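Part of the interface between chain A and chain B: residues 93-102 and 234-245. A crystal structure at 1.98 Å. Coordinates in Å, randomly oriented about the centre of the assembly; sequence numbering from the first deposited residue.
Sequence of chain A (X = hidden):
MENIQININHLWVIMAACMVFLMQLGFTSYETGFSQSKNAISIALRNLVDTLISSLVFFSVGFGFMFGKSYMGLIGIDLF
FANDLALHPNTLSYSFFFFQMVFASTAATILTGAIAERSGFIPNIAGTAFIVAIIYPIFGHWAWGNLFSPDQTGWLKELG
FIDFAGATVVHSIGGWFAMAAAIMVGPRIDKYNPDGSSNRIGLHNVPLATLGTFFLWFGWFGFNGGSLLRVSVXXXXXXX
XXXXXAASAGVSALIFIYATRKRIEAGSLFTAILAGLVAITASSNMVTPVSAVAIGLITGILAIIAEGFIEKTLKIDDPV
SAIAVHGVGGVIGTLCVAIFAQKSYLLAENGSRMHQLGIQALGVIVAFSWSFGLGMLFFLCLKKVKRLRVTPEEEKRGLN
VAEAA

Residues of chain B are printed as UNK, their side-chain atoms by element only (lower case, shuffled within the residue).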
# COMPACT_ATOMS: atom_id res chain seq x y z
N SER A 93 -5.77 17.96 17.41
CA SER A 93 -4.97 17.30 18.44
C SER A 93 -4.03 16.14 18.03
O SER A 93 -3.07 16.36 17.37
CB SER A 93 -5.85 16.92 19.62
OG SER A 93 -6.76 15.92 19.32
N TYR A 94 -4.36 14.93 18.42
CA TYR A 94 -3.54 13.79 18.11
C TYR A 94 -3.35 13.52 16.63
O TYR A 94 -2.32 13.10 16.24
CB TYR A 94 -4.06 12.55 18.79
CG TYR A 94 -4.10 12.70 20.26
CD1 TYR A 94 -2.95 12.63 20.98
CD2 TYR A 94 -5.26 12.98 20.90
CE1 TYR A 94 -2.97 12.80 22.33
CE2 TYR A 94 -5.29 13.13 22.25
CZ TYR A 94 -4.14 13.05 22.95
OH TYR A 94 -4.16 13.21 24.28
N SER A 95 -4.38 13.77 15.84
CA SER A 95 -4.30 13.57 14.41
C SER A 95 -3.24 14.48 13.82
O SER A 95 -2.42 14.05 13.08
CB SER A 95 -5.67 13.79 13.80
OG SER A 95 -6.59 12.95 14.44
N PHE A 96 -3.29 15.75 14.18
CA PHE A 96 -2.28 16.72 13.76
C PHE A 96 -0.92 16.26 14.22
O PHE A 96 0.06 16.34 13.50
CB PHE A 96 -2.58 18.06 14.39
CG PHE A 96 -1.62 19.12 13.99
CD1 PHE A 96 -1.76 19.81 12.79
CD2 PHE A 96 -0.55 19.42 14.81
CE1 PHE A 96 -0.86 20.82 12.45
CE2 PHE A 96 0.37 20.42 14.47
CZ PHE A 96 0.20 21.13 13.30
N PHE A 97 -0.83 15.83 15.48
CA PHE A 97 0.43 15.40 16.04
C PHE A 97 1.06 14.23 15.23
O PHE A 97 2.25 14.26 14.91
CB PHE A 97 0.23 14.97 17.47
CG PHE A 97 1.48 14.79 18.23
CD1 PHE A 97 2.15 13.60 18.23
CD2 PHE A 97 1.95 15.81 19.05
CE1 PHE A 97 3.31 13.41 18.96
CE2 PHE A 97 3.08 15.61 19.81
CZ PHE A 97 3.79 14.42 19.74
N PHE A 98 0.23 13.25 14.86
CA PHE A 98 0.76 12.10 14.18
C PHE A 98 1.16 12.46 12.75
O PHE A 98 2.19 11.97 12.26
CB PHE A 98 -0.23 10.93 14.19
CG PHE A 98 0.33 9.68 13.57
CD1 PHE A 98 1.54 9.13 14.01
CD2 PHE A 98 -0.27 9.12 12.47
CE1 PHE A 98 2.12 8.03 13.38
CE2 PHE A 98 0.29 8.00 11.85
CZ PHE A 98 1.47 7.45 12.31
N PHE A 99 0.32 13.25 12.11
CA PHE A 99 0.62 13.83 10.80
C PHE A 99 1.97 14.53 10.76
O PHE A 99 2.83 14.24 9.92
CB PHE A 99 -0.51 14.73 10.36
CG PHE A 99 -0.42 15.20 8.91
CD1 PHE A 99 -0.77 14.38 7.87
CD2 PHE A 99 0.02 16.46 8.62
CE1 PHE A 99 -0.69 14.84 6.51
CE2 PHE A 99 0.08 16.93 7.30
CZ PHE A 99 -0.25 16.10 6.23
N GLN A 100 2.24 15.34 11.77
CA GLN A 100 3.49 16.05 11.78
C GLN A 100 4.61 15.07 12.16
O GLN A 100 5.71 15.27 11.73
CB GLN A 100 3.44 17.23 12.76
CG GLN A 100 2.43 18.33 12.40
CD GLN A 100 2.78 19.00 11.06
OE1 GLN A 100 3.92 19.05 10.68
NE2 GLN A 100 1.77 19.46 10.34
N MET A 101 4.35 14.01 12.96
CA MET A 101 5.38 13.04 13.24
C MET A 101 5.87 12.35 11.96
O MET A 101 7.06 12.15 11.77
CB MET A 101 4.89 11.98 14.26
CG MET A 101 5.92 10.93 14.62
SD MET A 101 5.24 9.75 15.83
CE MET A 101 5.36 10.85 17.23
N VAL A 102 4.92 11.92 11.12
CA VAL A 102 5.36 11.24 9.92
C VAL A 102 6.06 12.22 8.93
O VAL A 102 6.91 11.82 8.16
CB VAL A 102 4.24 10.40 9.26
CG1 VAL A 102 3.78 9.31 10.23
CG2 VAL A 102 3.05 11.22 8.83
N UNK B 234 -10.87 10.56 18.94
CA UNK B 234 -10.11 9.45 19.46
C UNK B 234 -9.29 8.68 18.41
O UNK B 234 -8.42 7.85 18.77
n UNK B 234 -12.92 8.87 21.58
o UNK B 234 -10.91 9.73 22.10
c UNK B 234 -11.06 8.46 20.14
c UNK B 234 -11.63 9.05 21.37
N UNK B 235 -9.63 8.87 17.14
CA UNK B 235 -9.00 8.14 16.08
C UNK B 235 -7.50 8.45 16.04
O UNK B 235 -6.70 7.55 15.94
c UNK B 235 -10.20 7.98 12.47
c UNK B 235 -9.70 8.49 14.76
c UNK B 235 -9.28 7.63 13.63
c UNK B 235 -9.52 9.97 14.40
N UNK B 236 -7.13 9.74 16.16
CA UNK B 236 -5.72 10.13 16.19
C UNK B 236 -4.98 9.55 17.40
O UNK B 236 -3.81 9.17 17.30
N UNK B 237 -5.68 9.42 18.51
CA UNK B 237 -5.08 8.88 19.72
C UNK B 237 -4.74 7.43 19.51
O UNK B 237 -3.65 7.00 19.89
c UNK B 237 -5.64 8.38 22.27
c UNK B 237 -6.03 9.06 20.94
c UNK B 237 -6.74 8.66 23.29
c UNK B 237 -4.32 8.89 22.73
N UNK B 238 -5.69 6.66 18.95
CA UNK B 238 -5.49 5.21 18.82
C UNK B 238 -4.29 4.96 17.88
O UNK B 238 -3.44 4.10 18.11
c UNK B 238 -6.74 4.58 18.23
c UNK B 238 -6.45 3.15 17.78
c UNK B 238 -7.82 4.62 19.31
N UNK B 239 -4.29 5.69 16.77
CA UNK B 239 -3.20 5.50 15.77
C UNK B 239 -1.84 5.94 16.28
O UNK B 239 -0.86 5.27 16.05
c UNK B 239 -3.63 6.17 14.47
c UNK B 239 -5.34 5.59 12.60
c UNK B 239 -2.45 6.31 13.52
c UNK B 239 -4.71 5.25 13.89
N UNK B 240 -1.80 7.07 16.96
CA UNK B 240 -0.59 7.53 17.61
C UNK B 240 -0.10 6.52 18.63
O UNK B 240 1.06 6.12 18.62
c UNK B 240 0.42 9.43 19.03
c UNK B 240 1.62 9.66 18.07
c UNK B 240 -0.82 8.90 18.26
c UNK B 240 0.14 10.71 19.82
N UNK B 241 -1.01 5.97 19.45
CA UNK B 241 -0.56 4.96 20.37
C UNK B 241 -0.05 3.72 19.66
O UNK B 241 0.90 3.08 20.11
c UNK B 241 -1.69 4.53 21.32
o UNK B 241 -1.27 6.51 22.64
n UNK B 241 -3.27 5.45 22.86
c UNK B 241 -2.05 5.58 22.33
N UNK B 242 -0.72 3.31 18.56
CA UNK B 242 -0.24 2.15 17.86
C UNK B 242 1.21 2.39 17.37
O UNK B 242 2.05 1.57 17.51
c UNK B 242 -0.73 0.71 15.86
o UNK B 242 -2.49 1.58 17.24
c UNK B 242 -1.20 1.87 16.69
N UNK B 243 1.47 3.58 16.84
CA UNK B 243 2.76 3.92 16.31
C UNK B 243 3.81 3.94 17.41
O UNK B 243 4.96 3.44 17.27
c UNK B 243 4.00 5.45 14.81
n UNK B 243 4.91 6.32 15.29
c UNK B 243 2.76 5.26 15.63
o UNK B 243 4.16 4.84 13.75
N UNK B 244 3.42 4.52 18.52
CA UNK B 244 4.39 4.65 19.59
C UNK B 244 4.73 3.30 20.20
O UNK B 244 5.87 3.12 20.63
s UNK B 244 5.02 7.72 19.35
c UNK B 244 3.62 7.02 20.20
c UNK B 244 6.33 7.69 20.60
c UNK B 244 3.90 5.63 20.69
N UNK B 245 3.78 2.36 20.29
CA UNK B 245 4.08 1.04 20.83
C UNK B 245 5.10 0.35 19.91
O UNK B 245 6.07 -0.24 20.42
c UNK B 245 2.85 0.13 21.03

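Position 234 has two side-chain carbons, the second carrying one oxygen and one nitrogen; its CB points away and it makes no contact with this stretch of chain A. It is Asn B234.

Position 235 carries four carbons, forked at the first, with one arm two carbons long, and only grazes Ser A95. That is Ile B235, its CG2 lying 4.2 Å from Ser A95 OG.

Position 236 has no side-chain atoms, and its backbone lies against Tyr A94 and Ser A95: Gly B236. Here the backbones come closest: Gly B236 CA lies 4.1 Å from Ser A95 CA, and Tyr A94 CB rests 3.4 Å from C of Gly B236. An ideal CB would lie 2.4 Å from Ser A95 OG and 3.0 Å from Tyr A94 C, both clashes, so the close passage depends on the bare backbone.

Position 237 has four carbons forked at the second, over one face of the Tyr A94 ring: Leu B237. Its CD1 stands 4.2 Å from the ring centroid of Tyr A94, nearly on the ring normal, a CH-pi contact.

Position 238, one carbon carrying two and pointing away, is Val B238.

Position 239 repeats the four carbons forked at the first with a longer arm, now pointing toward chain A and packing on Phe A98. It is Ile B239, its CG2 3.6 Å from Phe A98 CE2.

Position 240 has four carbons, forked at the second, set in a hole among Tyr A94, Phe A97, Phe A98 and Met A101: Leu B240. Its CD2 is 3.8 Å from Tyr A94 CD1, at the ring edge, and its CD1 is 4.0 Å from Met A101 CE.

Position 241 has two carbons, the second carrying one oxygen and one nitrogen, without contact to this stretch: Asn B241. Position 242, one carbon bearing an oxygen and a carbon, touches nothing here: Thr B242, whose OG1 donates to Val B238 O (2.8 Å).

Position 243 has two carbons, the second carrying one oxygen and one nitrogen, against Phe A98 and Met A101: Asn B243. Its CG lies 3.5 Å from Phe A98 CE1, while its amide oxygen and nitrogen are hydrogen-bonded elsewhere in the structure.

Position 244, an unbranched chain of two carbons, sulfur and carbon, meets Met A101: Met B244, its SD 3.8 Å from Met A101 CE. Position 245, a single carbon out of reach, is Ala B245.

The rule is shape before polarity. No hydrogen bond crosses between the two stretches, whose helix axes approach to 7.1 Å at 40°. Glycine permits the close backbone passage, leucine supplies the knob one turn on, and aromatic and methionine side chains build the socket.

Chain B, residues 234-245: NIGLVILNTNMA
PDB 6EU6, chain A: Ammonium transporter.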